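PDB 4AUR: LEOA from Escherichia coli, which is a bacterial dynamin of enterotoxigenic strains that probably binds and hydrolyses GTP, as dynamin-family GTPases do. Local coordinates for residues S51-I56 and Q103-D108; A57-F62 and H139-V144; F62-T67 and V144-N149; Y134-H139 and R164-L169; S171-I176 and N221-A226. All coordinates share one frame; numbering follows the deposited sequence.

Interaction 1: S51-I56 and Q103-D108; sequences SDVLRI and QCEIVD
Glu-105 OE1 is gripped by two nitrogens of Arg-55, which approaches side-on: NE lies 2.6 Å from OE1, and NH2 of Arg-55 reaches the same OE1 at 2.8 Å. Both donors come from one face of the carboxylate, NE nearly in line with the C-O bond and NH2 on the syn side. The guanidinium and carboxylate planes are only 12° apart. A bend in the arginine chain at chi3 (-74°) places NE for this salt bridge. NH1 turns elsewhere, to a weak bond with Tyr-134 O, while Glu-105 OE2 has a long, weak ion pair with Lys-96.

The side chains flanking the pair are aliphatic. Val-53 CG2 packs on Glu-105 CG at 3.6 Å, the two side chains crossing at about a right angle, and Val-107 CG1 lies 3.9 Å from Arg-55 CD. Beneath them the parallel backbones are joined by Glu-105 N to Leu-54 O (2.9 Å), Ile-56 N to Glu-105 O (3.0 Å) and Val-107 N to Ile-56 O (2.9 Å). On the opposite sheet face, Ile-56 CD1 touches both Cys-104 SG and Ile-106 CG1, and this face is packed by Trp-73 and Ile-70 of helix 66-74. Side-by-side parallel strands, one leading toward the probable phosphate-binding loop and the other ending in an aspartate, Asp-108, are characteristic of the P-loop GTPase fold.

Interaction 2: A57-F62 and H139-V144; sequences ALLGAF and HLIFYV
Leu-59 packs its side chain against Tyr-143 and Ile-141 of the neighbouring strand. Its CB is 3.5 Å from Phe-142 O and 3.7 Å from Tyr-143 CD2, with the leucine and tyrosine side chains at about a right angle. CG, anti to the carbonyl carbon (chi1 -59°), comes to 4.2 Å from Ile-141 CG2. From there CD1 reaches Ile-141 CG2 at 3.7 Å and also Tyr-143 CD2 at 4.0 Å, so the leucine tip meets both a branched methyl and the CD2 corner of the ring. Ala-57 CB extends this apolar face by meeting Ile-141 CG1.

On the opposite face Leu-58 CD1 approaches Phe-142 in the plane of its ring, at the edge, 3.8 Å from CD2, and also touches Phe-142 CB. The parallel backbones are zipped together by four bonds: Ala-57 N to Leu-140 O, Phe-142 N to Ala-57 O, Leu-59 N to Phe-142 O (2.7 Å) and Val-144 N to Leu-59 O (2.7 Å). Beyond them Gly-60 has a phi of 137°, a backbone conformation that calls for glycine, as the chain turns into what is probably the Walker A loop.

The pair occupies the middle of the sheet, with strand 104-108 bonded to the outer side of 54-60 and strand 172-177 to that of 140-146. Helix 66-74 packs on the Leu-58 and Phe-142 face, where Trp-73 meets the Phe-142 ring edge-to-face and Ile-70 touches Leu-58; on the other face the Tyr-143 ring meets that of Phe-174.

Interaction 3: F62-T67 and V144-N149; sequences FSDGKT and VVDATN
Asp-64 and Asp-146 face each other with CA atoms 5.3 Å apart, and Lys-66 lies beside Val-144 with a CA separation of 5.6 Å, so the loop entering helix 66-74 passes the end of strand 140-146 in the reverse sense. A turn shapes that loop: Gly-65 N bonds Phe-62 O, and Gly-65, with a phi of 75°, takes the N-cap position.

The two aspartates approach at about a right angle, their carboxylate planes 77° apart. Asp-64 OD1 and Asp-146 OD2 are 3.5 Å apart, a pairing of like charges that Lys-178, in a long and weak ion pair with Asp-146 OD2, may ease. Asp-64 OD2 packs 3.6 Å from Val-145 CA. The second oxygen of the other aspartate, Asp-146 OD1, turns back on its own chain. It accepts Thr-148 N at 2.9 Å through its anti lone pair, forming an Asx turn, and takes Thr-148 OG1 from above the carboxylate plane. Nearer the sheet, Val-144 CG1 packs under the loop, 3.5 Å from Asp-64 O and 3.9 Å from Lys-66 CA.

The geometry and sequence are consistent with a Walker A loop over the strand ends. Lys-66 NZ makes a salt bridge with Asp-108 OD1 of strand 104-108 and lies over one face of the Phe-62 ring, toward its rim, in a cation-pi contact. Toward strand 172-177, Asn-177 ND2 bonds Asp-64 O, Lys-178 NZ bonds Ser-63 O, and Val-144 touches Val-175.

Interaction 4: Y134-H139 and R164-L169; sequences YISEAH and RDLNKL
Lys-168 NZ donates to two backbone carbonyls, 2.7 Å from Ser-136 O and 3.0 Å from Ala-138 O. The first bond lies in the carbonyl plane of Ser-136, and the second is nearly in line with the C=O of Ala-138. Bends at chi2 (-77°) and chi3 (-75°) fold the lysine chain, placing CD and then CE; CE passes 3.6 Å from Ile-135 O before the ammonium arrives.

Beside this polar grip, Leu-166 forks over the end of helix 129-136. Its CD1 meets Ile-135 CG2 at 3.9 Å, the two side chains at about a right angle, while CD2 rests 3.9 Å from Ser-136 OG. Between the leucine and the lysine, Asn-167, the first residue to leave helical angles, has a phi of 71°.

Further out, Asp-165 forms a salt bridge with Arg-132, joining helix 156-165 to helix 129-136 directly, and Trp-161 packs against both Ile-135 and Leu-166. Lys-168 NZ also has a weak bond to Ser-171 OG. The ammonium of a buried lysine, set against carbonyls at and just past the C-terminal end of helix 129-136, is thus met by backbone dipoles, and the partial negative charge of that helix end would probably help to stabilise its positive charge.

Interaction 5: S171-I176 and N221-A226; sequences STIFVI and NIVCVA
Ile-176 reaches across to Ile-222 and Cys-224 with the tip of its longer branch. CG1 stands anti to the carbonyl carbon (chi1 -57°), and an extended chi2 of 169° carries CD1 to 3.6 Å from Ile-222 CG2 and 4.1 Å from Cys-224 SG. The methyl of Ile-222 that it meets, CG2, is the branch anti to the backbone N. Phe-174, next on this face, turns its ring edge to the other strand, with CD2 3.9 Å from Asn-221 O and that oxygen near the ring plane; its CB packs on Ile-222 CG1.

The opposite face has looser apolar contacts. Ile-173 CG2 touches Val-223 CB at 4.2 Å, and CG1 of Ile-173 nears Asn-221 CB. Farther along, Val-175 CG1 is 4.4 Å from Val-225 CG1. Four backbone bonds hold the strands parallel: Phe-174 N to Asn-221 O (2.8 Å), Val-223 N to Phe-174 O (3.0 Å), Ile-176 N to Val-223 O (2.7 Å) and Val-225 N to Ile-176 O.

Strand 221-224 is the outermost strand on this side of the chain's sheet, and 172-177 links it to 140-146. Helix 188-209, from the connection between the two strands, packs on the Phe-174 and Ile-176 face through Leu-206 and Leu-202, with Ala-195 against Cys-224. Leu-253 and Ile-260 of helix 250-273 pack against Ile-173 on the other face.

In the fold
Interactions 1, 2 and 5 are successive parts of one sheet: the centres of 1 and 2 are 13 Å apart, and those of 2 and 5 about 9 Å. Strand 54-60 serves both interactions 1 and 2, while Ile-141 O to Ile-173 N (2.8 Å) joins 2 to 5. Interaction 3 sits at the C-terminal strand ends, at the probable nucleotide site, its centre 10 Å from that of interaction 2; the Lys-66 NZ to Asp-108 OD1 salt bridge (3.0 Å) ties it to interaction 1. Interaction 4 lies near the N-terminal strand ends, its centre about 21 Å from that of interaction 3, and meets interaction 2 where Ile-141 CD1 packs on Lys-168 CB.

Interaction 1: S51-I56 and Q103-D108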
# COMPACT_ATOMS: atom_id res chain seq x y z
N SER A 51 -24.35 30.60 6.78
CA SER A 51 -25.57 31.21 7.32
C SER A 51 -25.95 30.67 8.70
O SER A 51 -26.23 31.44 9.63
CB SER A 51 -26.77 30.96 6.40
OG SER A 51 -27.96 31.13 7.15
N ASP A 52 -25.97 29.34 8.80
CA ASP A 52 -26.56 28.64 9.93
C ASP A 52 -26.13 29.17 11.31
O ASP A 52 -25.01 29.66 11.49
CB ASP A 52 -26.27 27.14 9.81
CG ASP A 52 -27.16 26.45 8.75
OD1 ASP A 52 -27.36 26.99 7.64
OD2 ASP A 52 -27.67 25.35 9.05
N VAL A 53 -27.06 29.07 12.25
CA VAL A 53 -26.90 29.54 13.61
C VAL A 53 -27.30 28.43 14.56
O VAL A 53 -28.07 27.54 14.17
CB VAL A 53 -27.81 30.76 13.91
CG1 VAL A 53 -27.65 31.86 12.87
CG2 VAL A 53 -29.27 30.35 13.96
N LEU A 54 -26.82 28.50 15.80
CA LEU A 54 -27.18 27.52 16.83
C LEU A 54 -28.68 27.40 17.05
O LEU A 54 -29.36 28.38 17.24
CB LEU A 54 -26.54 27.88 18.16
CG LEU A 54 -26.85 26.95 19.32
CD1 LEU A 54 -26.49 25.51 19.04
CD2 LEU A 54 -26.08 27.41 20.53
N ARG A 55 -29.18 26.17 17.07
CA ARG A 55 -30.60 25.89 17.21
C ARG A 55 -30.81 24.86 18.30
O ARG A 55 -30.19 23.80 18.29
CB ARG A 55 -31.19 25.37 15.91
CG ARG A 55 -32.66 25.05 16.02
CD ARG A 55 -33.18 24.38 14.78
NE ARG A 55 -33.30 25.33 13.70
CZ ARG A 55 -33.48 25.01 12.43
NH1 ARG A 55 -33.56 23.74 12.06
NH2 ARG A 55 -33.56 25.98 11.52
N ILE A 56 -31.70 25.18 19.23
CA ILE A 56 -32.03 24.29 20.34
C ILE A 56 -33.51 23.98 20.25
O ILE A 56 -34.34 24.89 20.12
CB ILE A 56 -31.76 24.95 21.70
CG1 ILE A 56 -30.43 25.66 21.69
CG2 ILE A 56 -31.74 23.92 22.81
CD1 ILE A 56 -30.56 27.14 21.37
N GLN A 103 -26.60 35.05 17.43
CA GLN A 103 -27.98 34.67 17.20
C GLN A 103 -28.18 33.20 17.56
O GLN A 103 -27.23 32.42 17.56
CB GLN A 103 -28.34 34.88 15.74
CG GLN A 103 -28.35 36.33 15.30
CD GLN A 103 -28.18 36.50 13.80
OE1 GLN A 103 -27.37 35.81 13.17
NE2 GLN A 103 -28.94 37.44 13.22
N CYS A 104 -29.41 32.82 17.87
CA CYS A 104 -29.75 31.40 17.94
C CYS A 104 -31.22 31.26 17.82
O CYS A 104 -31.93 32.18 18.13
CB CYS A 104 -29.27 30.73 19.24
SG CYS A 104 -30.16 31.16 20.77
N GLU A 105 -31.66 30.10 17.37
CA GLU A 105 -33.05 29.80 17.16
C GLU A 105 -33.51 28.85 18.27
O GLU A 105 -32.77 27.98 18.74
CB GLU A 105 -33.22 29.09 15.81
CG GLU A 105 -32.75 29.86 14.59
CD GLU A 105 -32.79 29.01 13.32
OE1 GLU A 105 -32.55 27.79 13.40
OE2 GLU A 105 -33.06 29.55 12.22
N ILE A 106 -34.75 29.01 18.71
CA ILE A 106 -35.29 28.15 19.74
C ILE A 106 -36.55 27.61 19.16
O ILE A 106 -37.47 28.36 18.91
CB ILE A 106 -35.55 28.92 21.05
CG1 ILE A 106 -34.19 29.32 21.65
CG2 ILE A 106 -36.31 28.06 22.05
CD1 ILE A 106 -34.24 30.39 22.71
N VAL A 107 -36.58 26.32 18.87
CA VAL A 107 -37.73 25.72 18.20
C VAL A 107 -38.51 24.93 19.22
O VAL A 107 -37.92 24.42 20.16
CB VAL A 107 -37.32 24.80 17.05
CG1 VAL A 107 -36.64 25.60 15.97
CG2 VAL A 107 -36.39 23.69 17.51
N ASP A 108 -39.81 24.83 19.06
CA ASP A 108 -40.61 23.98 19.96
C ASP A 108 -41.95 23.67 19.32
O ASP A 108 -42.35 24.27 18.33
CB ASP A 108 -40.74 24.68 21.33
CG ASP A 108 -41.79 24.06 22.25
OD1 ASP A 108 -41.61 22.91 22.69
OD2 ASP A 108 -42.80 24.75 22.54

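Interaction 2: A57-F62 and H139-V144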
# COMPACT_ATOMS: atom_id res chain seq x y z
N ALA A 57 -33.86 22.71 20.32
CA ALA A 57 -35.26 22.35 20.45
C ALA A 57 -35.53 22.20 21.92
O ALA A 57 -34.92 21.36 22.61
CB ALA A 57 -35.55 21.07 19.71
N LEU A 58 -36.43 23.03 22.41
CA LEU A 58 -36.80 23.00 23.80
C LEU A 58 -38.09 22.23 23.96
O LEU A 58 -39.17 22.74 23.66
CB LEU A 58 -36.97 24.42 24.32
CG LEU A 58 -36.96 24.49 25.83
CD1 LEU A 58 -35.61 24.04 26.38
CD2 LEU A 58 -37.31 25.89 26.30
N LEU A 59 -37.96 21.01 24.44
CA LEU A 59 -39.08 20.07 24.57
C LEU A 59 -39.44 19.79 26.02
O LEU A 59 -38.57 19.72 26.89
CB LEU A 59 -38.72 18.74 23.90
CG LEU A 59 -38.37 18.87 22.43
CD1 LEU A 59 -38.15 17.48 21.88
CD2 LEU A 59 -39.50 19.57 21.71
N GLY A 60 -40.74 19.61 26.27
CA GLY A 60 -41.24 19.32 27.60
C GLY A 60 -42.50 20.10 27.94
O GLY A 60 -42.87 21.05 27.26
N ALA A 61 -43.16 19.68 29.01
CA ALA A 61 -44.33 20.37 29.48
C ALA A 61 -43.86 21.63 30.15
O ALA A 61 -42.80 21.62 30.77
CB ALA A 61 -45.09 19.50 30.44
N PHE A 62 -44.63 22.70 30.03
CA PHE A 62 -44.24 24.00 30.58
C PHE A 62 -44.26 23.99 32.09
O PHE A 62 -43.42 24.62 32.73
CB PHE A 62 -45.13 25.11 30.03
CG PHE A 62 -44.86 25.44 28.59
CD1 PHE A 62 -43.82 26.30 28.25
CD2 PHE A 62 -45.61 24.86 27.58
CE1 PHE A 62 -43.55 26.58 26.92
CE2 PHE A 62 -45.34 25.14 26.25
CZ PHE A 62 -44.31 26.00 25.92
N HIS A 139 -29.19 21.38 16.75
CA HIS A 139 -27.90 20.93 17.20
C HIS A 139 -27.99 20.42 18.62
O HIS A 139 -27.12 19.67 19.07
CB HIS A 139 -26.92 22.07 17.12
CG HIS A 139 -26.98 22.81 15.83
ND1 HIS A 139 -26.08 22.59 14.81
CD2 HIS A 139 -27.80 23.79 15.40
CE1 HIS A 139 -26.36 23.39 13.80
NE2 HIS A 139 -27.40 24.14 14.13
N LEU A 140 -29.04 20.81 19.31
CA LEU A 140 -29.23 20.44 20.70
C LEU A 140 -30.71 20.28 20.97
O LEU A 140 -31.52 21.04 20.46
CB LEU A 140 -28.69 21.55 21.60
CG LEU A 140 -27.35 21.37 22.28
CD1 LEU A 140 -27.04 22.57 23.15
CD2 LEU A 140 -27.43 20.13 23.13
N ILE A 141 -31.07 19.31 21.80
CA ILE A 141 -32.46 19.08 22.16
C ILE A 141 -32.54 18.92 23.66
O ILE A 141 -31.89 18.08 24.23
CB ILE A 141 -33.00 17.81 21.46
CG1 ILE A 141 -32.87 17.95 19.95
CG2 ILE A 141 -34.45 17.55 21.85
CD1 ILE A 141 -33.56 16.87 19.17
N PHE A 142 -33.34 19.75 24.30
CA PHE A 142 -33.52 19.66 25.75
C PHE A 142 -34.90 19.13 25.98
O PHE A 142 -35.86 19.78 25.64
CB PHE A 142 -33.43 21.01 26.45
CG PHE A 142 -32.08 21.67 26.35
CD1 PHE A 142 -30.92 20.94 26.14
CD2 PHE A 142 -31.98 23.06 26.53
CE1 PHE A 142 -29.69 21.59 26.08
CE2 PHE A 142 -30.75 23.70 26.48
CZ PHE A 142 -29.61 22.96 26.25
N TYR A 143 -34.98 17.96 26.55
CA TYR A 143 -36.26 17.43 26.97
C TYR A 143 -36.33 17.64 28.47
O TYR A 143 -35.67 16.94 29.22
CB TYR A 143 -36.39 15.95 26.61
CG TYR A 143 -37.80 15.55 26.43
CD1 TYR A 143 -38.66 15.47 27.52
CD2 TYR A 143 -38.31 15.31 25.18
CE1 TYR A 143 -39.98 15.14 27.37
CE2 TYR A 143 -39.63 14.97 25.02
CZ TYR A 143 -40.45 14.89 26.12
OH TYR A 143 -41.76 14.56 25.96
N VAL A 144 -37.12 18.62 28.90
CA VAL A 144 -37.16 19.00 30.30
C VAL A 144 -38.31 18.30 30.99
O VAL A 144 -39.47 18.43 30.56
CB VAL A 144 -37.34 20.51 30.48
CG1 VAL A 144 -37.54 20.84 31.95
CG2 VAL A 144 -36.14 21.26 29.94

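Interaction 3: F62-T67 and V144-N149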
# COMPACT_ATOMS: atom_id res chain seq x y z
N PHE A 62 -44.63 22.70 30.03
CA PHE A 62 -44.24 24.00 30.58
C PHE A 62 -44.26 23.99 32.09
O PHE A 62 -43.42 24.62 32.73
CB PHE A 62 -45.13 25.11 30.03
CG PHE A 62 -44.86 25.44 28.59
CD1 PHE A 62 -43.82 26.30 28.25
CD2 PHE A 62 -45.61 24.86 27.58
CE1 PHE A 62 -43.55 26.58 26.92
CE2 PHE A 62 -45.34 25.14 26.25
CZ PHE A 62 -44.31 26.00 25.92
N SER A 63 -45.20 23.23 32.64
CA SER A 63 -45.33 23.02 34.09
C SER A 63 -44.10 22.35 34.69
O SER A 63 -43.87 22.48 35.89
CB SER A 63 -46.57 22.18 34.39
OG SER A 63 -46.59 21.00 33.60
N ASP A 64 -43.32 21.64 33.88
CA ASP A 64 -42.04 21.11 34.34
C ASP A 64 -40.93 22.17 34.25
O ASP A 64 -39.75 21.87 34.44
CB ASP A 64 -41.68 19.82 33.59
CG ASP A 64 -42.65 18.67 33.90
OD1 ASP A 64 -43.62 18.89 34.65
OD2 ASP A 64 -42.44 17.53 33.41
N GLY A 65 -41.27 23.41 33.98
CA GLY A 65 -40.31 24.50 34.18
C GLY A 65 -39.23 24.58 33.13
O GLY A 65 -38.09 24.93 33.40
N LYS A 66 -39.64 24.25 31.91
CA LYS A 66 -38.82 24.31 30.72
C LYS A 66 -38.27 25.70 30.47
O LYS A 66 -37.12 25.88 30.09
CB LYS A 66 -39.74 23.91 29.56
CG LYS A 66 -39.16 23.98 28.18
CD LYS A 66 -40.25 24.27 27.15
CE LYS A 66 -41.20 23.10 26.95
NZ LYS A 66 -41.94 23.16 25.65
N THR A 67 -39.12 26.70 30.68
CA THR A 67 -38.77 28.07 30.34
C THR A 67 -37.65 28.58 31.26
O THR A 67 -36.78 29.36 30.86
CB THR A 67 -40.00 28.98 30.40
OG1 THR A 67 -40.96 28.55 29.43
CG2 THR A 67 -39.62 30.40 30.10
N VAL A 144 -37.12 18.62 28.90
CA VAL A 144 -37.16 19.00 30.30
C VAL A 144 -38.31 18.30 30.99
O VAL A 144 -39.47 18.43 30.56
CB VAL A 144 -37.34 20.51 30.48
CG1 VAL A 144 -37.54 20.84 31.95
CG2 VAL A 144 -36.14 21.26 29.94
N VAL A 145 -37.98 17.59 32.07
CA VAL A 145 -38.96 16.81 32.85
C VAL A 145 -38.96 17.22 34.34
O VAL A 145 -38.30 18.20 34.72
CB VAL A 145 -38.71 15.30 32.70
CG1 VAL A 145 -38.79 14.91 31.24
CG2 VAL A 145 -37.39 14.89 33.31
N ASP A 146 -39.71 16.48 35.17
CA ASP A 146 -39.92 16.81 36.57
C ASP A 146 -39.07 15.94 37.43
O ASP A 146 -38.79 14.79 37.10
CB ASP A 146 -41.41 16.66 36.97
CG ASP A 146 -41.81 17.57 38.16
OD1 ASP A 146 -41.43 17.27 39.31
OD2 ASP A 146 -42.52 18.60 37.93
N ALA A 147 -38.67 16.49 38.56
CA ALA A 147 -37.89 15.75 39.52
C ALA A 147 -38.74 14.76 40.35
O ALA A 147 -38.29 13.65 40.65
CB ALA A 147 -37.21 16.73 40.44
N THR A 148 -39.94 15.18 40.74
CA THR A 148 -40.80 14.34 41.58
C THR A 148 -41.22 13.08 40.84
O THR A 148 -41.10 11.98 41.37
CB THR A 148 -42.06 15.09 42.07
OG1 THR A 148 -42.71 15.74 40.97
CG2 THR A 148 -41.69 16.13 43.11
N ASN A 149 -41.73 13.25 39.63
CA ASN A 149 -42.20 12.13 38.82
C ASN A 149 -41.75 12.31 37.35
O ASN A 149 -42.54 12.73 36.50
CB ASN A 149 -43.73 12.03 38.93
CG ASN A 149 -44.33 10.94 38.05
OD1 ASN A 149 -43.74 9.88 37.84
ND2 ASN A 149 -45.52 11.21 37.53

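Interaction 4: Y134-H139 and R164-L169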
# COMPACT_ATOMS: atom_id res chain seq x y z
N TYR A 134 -37.22 20.70 11.22
CA TYR A 134 -36.64 21.72 12.06
C TYR A 134 -36.03 21.11 13.30
O TYR A 134 -34.99 21.56 13.76
CB TYR A 134 -37.67 22.82 12.43
CG TYR A 134 -37.57 24.05 11.54
CD1 TYR A 134 -38.11 24.06 10.28
CD2 TYR A 134 -36.89 25.18 11.98
CE1 TYR A 134 -38.00 25.17 9.47
CE2 TYR A 134 -36.78 26.30 11.18
CZ TYR A 134 -37.34 26.29 9.93
OH TYR A 134 -37.23 27.41 9.14
N ILE A 135 -36.65 20.07 13.84
CA ILE A 135 -36.07 19.39 15.00
C ILE A 135 -34.93 18.43 14.63
O ILE A 135 -33.94 18.35 15.35
CB ILE A 135 -37.15 18.75 15.86
CG1 ILE A 135 -37.91 19.87 16.56
CG2 ILE A 135 -36.54 17.87 16.93
CD1 ILE A 135 -39.30 19.47 17.03
N SER A 136 -35.05 17.73 13.50
CA SER A 136 -33.91 16.97 13.02
C SER A 136 -32.68 17.87 12.94
O SER A 136 -31.64 17.55 13.51
CB SER A 136 -34.18 16.38 11.64
OG SER A 136 -34.88 15.16 11.75
N GLU A 137 -32.83 19.00 12.24
CA GLU A 137 -31.71 19.94 11.96
C GLU A 137 -31.41 20.91 13.12
O GLU A 137 -30.94 22.01 12.89
CB GLU A 137 -31.96 20.73 10.64
CG GLU A 137 -31.76 19.88 9.38
CD GLU A 137 -32.36 20.46 8.09
OE1 GLU A 137 -32.70 21.67 8.08
OE2 GLU A 137 -32.48 19.69 7.08
N ALA A 138 -31.71 20.52 14.35
CA ALA A 138 -31.26 21.24 15.51
C ALA A 138 -30.01 20.59 16.08
O ALA A 138 -29.79 19.39 15.94
CB ALA A 138 -32.35 21.26 16.55
N HIS A 139 -29.19 21.38 16.75
CA HIS A 139 -27.90 20.93 17.20
C HIS A 139 -27.99 20.42 18.62
O HIS A 139 -27.12 19.67 19.07
CB HIS A 139 -26.92 22.07 17.12
CG HIS A 139 -26.98 22.81 15.83
ND1 HIS A 139 -26.08 22.59 14.81
CD2 HIS A 139 -27.80 23.79 15.40
CE1 HIS A 139 -26.36 23.39 13.80
NE2 HIS A 139 -27.40 24.14 14.13
N ARG A 164 -36.43 7.46 18.50
CA ARG A 164 -36.49 6.43 17.50
C ARG A 164 -36.71 7.03 16.12
O ARG A 164 -35.82 6.95 15.27
CB ARG A 164 -37.58 5.42 17.83
CG ARG A 164 -37.58 4.23 16.89
CD ARG A 164 -36.85 3.07 17.53
NE ARG A 164 -35.42 3.32 17.56
CZ ARG A 164 -34.56 2.76 18.41
NH1 ARG A 164 -34.97 1.90 19.34
NH2 ARG A 164 -33.28 3.07 18.32
N ASP A 165 -37.88 7.64 15.90
CA ASP A 165 -38.26 8.14 14.57
C ASP A 165 -37.18 9.10 14.05
O ASP A 165 -36.61 8.85 13.00
CB ASP A 165 -39.62 8.83 14.66
CG ASP A 165 -40.32 9.00 13.30
OD1 ASP A 165 -39.71 8.79 12.22
OD2 ASP A 165 -41.52 9.36 13.34
N LEU A 166 -36.88 10.15 14.80
CA LEU A 166 -35.96 11.19 14.36
C LEU A 166 -34.53 10.87 14.69
O LEU A 166 -33.63 11.51 14.17
CB LEU A 166 -36.29 12.53 14.98
CG LEU A 166 -37.66 13.14 14.70
CD1 LEU A 166 -37.71 14.52 15.34
CD2 LEU A 166 -37.95 13.22 13.20
N ASN A 167 -34.30 9.94 15.60
CA ASN A 167 -32.98 9.36 15.74
C ASN A 167 -31.98 10.35 16.35
O ASN A 167 -30.81 10.33 16.01
CB ASN A 167 -32.52 8.88 14.34
CG ASN A 167 -31.25 8.07 14.36
OD1 ASN A 167 -30.41 8.21 13.46
ND2 ASN A 167 -31.06 7.25 15.40
N LYS A 168 -32.45 11.19 17.27
CA LYS A 168 -31.64 12.28 17.83
C LYS A 168 -31.24 12.05 19.27
O LYS A 168 -31.10 13.00 20.05
CB LYS A 168 -32.40 13.59 17.75
CG LYS A 168 -32.85 13.97 16.36
CD LYS A 168 -31.70 14.52 15.54
CE LYS A 168 -31.39 15.92 16.01
NZ LYS A 168 -30.10 16.41 15.47
N LEU A 169 -31.01 10.80 19.63
CA LEU A 169 -30.59 10.48 20.98
C LEU A 169 -29.19 11.05 21.27
O LEU A 169 -28.96 11.61 22.34
CB LEU A 169 -30.64 8.95 21.17
CG LEU A 169 -30.23 8.24 22.47
CD1 LEU A 169 -30.67 6.80 22.41
CD2 LEU A 169 -28.73 8.27 22.67

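Interaction 5: S171-I176 and N221-A226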
# COMPACT_ATOMS: atom_id res chain seq x y z
N SER A 171 -27.97 13.66 20.44
CA SER A 171 -28.03 15.12 20.57
C SER A 171 -29.13 15.64 21.49
O SER A 171 -29.45 16.82 21.49
CB SER A 171 -28.13 15.76 19.17
OG SER A 171 -29.36 15.57 18.54
N THR A 172 -29.69 14.74 22.31
CA THR A 172 -30.73 15.10 23.26
C THR A 172 -30.27 14.95 24.71
O THR A 172 -29.77 13.90 25.09
CB THR A 172 -31.91 14.19 23.07
OG1 THR A 172 -32.48 14.44 21.79
CG2 THR A 172 -32.95 14.42 24.14
N ILE A 173 -30.45 16.02 25.49
CA ILE A 173 -30.25 15.97 26.94
C ILE A 173 -31.59 15.99 27.64
O ILE A 173 -32.35 16.98 27.53
CB ILE A 173 -29.48 17.18 27.48
CG1 ILE A 173 -28.07 17.24 26.91
CG2 ILE A 173 -29.35 17.08 28.98
CD1 ILE A 173 -27.53 18.65 26.85
N PHE A 174 -31.88 14.92 28.37
CA PHE A 174 -33.01 14.94 29.29
C PHE A 174 -32.59 15.65 30.57
O PHE A 174 -31.55 15.32 31.17
CB PHE A 174 -33.50 13.55 29.58
CG PHE A 174 -34.12 12.93 28.39
CD1 PHE A 174 -35.45 13.11 28.13
CD2 PHE A 174 -33.36 12.20 27.50
CE1 PHE A 174 -36.02 12.57 27.01
CE2 PHE A 174 -33.92 11.65 26.38
CZ PHE A 174 -35.25 11.85 26.13
N VAL A 175 -33.41 16.62 30.95
CA VAL A 175 -33.03 17.56 31.96
C VAL A 175 -34.01 17.41 33.09
O VAL A 175 -35.15 17.88 32.99
CB VAL A 175 -33.07 18.98 31.40
CG1 VAL A 175 -32.87 20.01 32.50
CG2 VAL A 175 -31.99 19.10 30.34
N ILE A 176 -33.58 16.72 34.14
CA ILE A 176 -34.44 16.49 35.28
C ILE A 176 -34.33 17.74 36.12
O ILE A 176 -33.29 17.99 36.72
CB ILE A 176 -34.11 15.25 36.09
CG1 ILE A 176 -34.14 14.02 35.19
CG2 ILE A 176 -35.16 15.09 37.15
CD1 ILE A 176 -33.57 12.75 35.83
N ASN A 221 -28.29 10.89 27.52
CA ASN A 221 -27.77 12.03 28.22
C ASN A 221 -28.76 12.54 29.23
O ASN A 221 -29.79 13.08 28.86
CB ASN A 221 -27.46 13.12 27.22
CG ASN A 221 -26.34 12.72 26.28
OD1 ASN A 221 -26.52 12.64 25.05
ND2 ASN A 221 -25.16 12.47 26.85
N ILE A 222 -28.46 12.36 30.52
CA ILE A 222 -29.34 12.86 31.57
C ILE A 222 -28.59 13.74 32.55
O ILE A 222 -27.46 13.46 32.95
CB ILE A 222 -30.03 11.72 32.35
CG1 ILE A 222 -30.73 10.77 31.37
CG2 ILE A 222 -31.07 12.30 33.30
CD1 ILE A 222 -31.34 9.56 32.03
N VAL A 223 -29.25 14.81 32.96
CA VAL A 223 -28.67 15.77 33.83
C VAL A 223 -29.72 16.23 34.83
O VAL A 223 -30.86 16.49 34.46
CB VAL A 223 -28.13 16.94 33.00
CG1 VAL A 223 -28.13 18.22 33.80
CG2 VAL A 223 -26.72 16.63 32.52
N CYS A 224 -29.32 16.33 36.09
CA CYS A 224 -30.22 16.73 37.14
C CYS A 224 -29.94 18.18 37.50
O CYS A 224 -28.79 18.58 37.61
CB CYS A 224 -30.06 15.81 38.35
SG CYS A 224 -30.33 14.04 37.99
N VAL A 225 -30.98 18.97 37.67
CA VAL A 225 -30.81 20.40 37.75
C VAL A 225 -31.94 21.02 38.56
O VAL A 225 -32.96 20.36 38.82
CB VAL A 225 -30.74 20.93 36.29
CG1 VAL A 225 -31.49 22.25 36.08
CG2 VAL A 225 -29.29 21.03 35.83
N ALA A 226 -31.75 22.27 38.98
CA ALA A 226 -32.77 23.01 39.70
C ALA A 226 -32.84 24.42 39.21
O ALA A 226 -32.51 25.34 39.93
CB ALA A 226 -32.45 23.00 41.18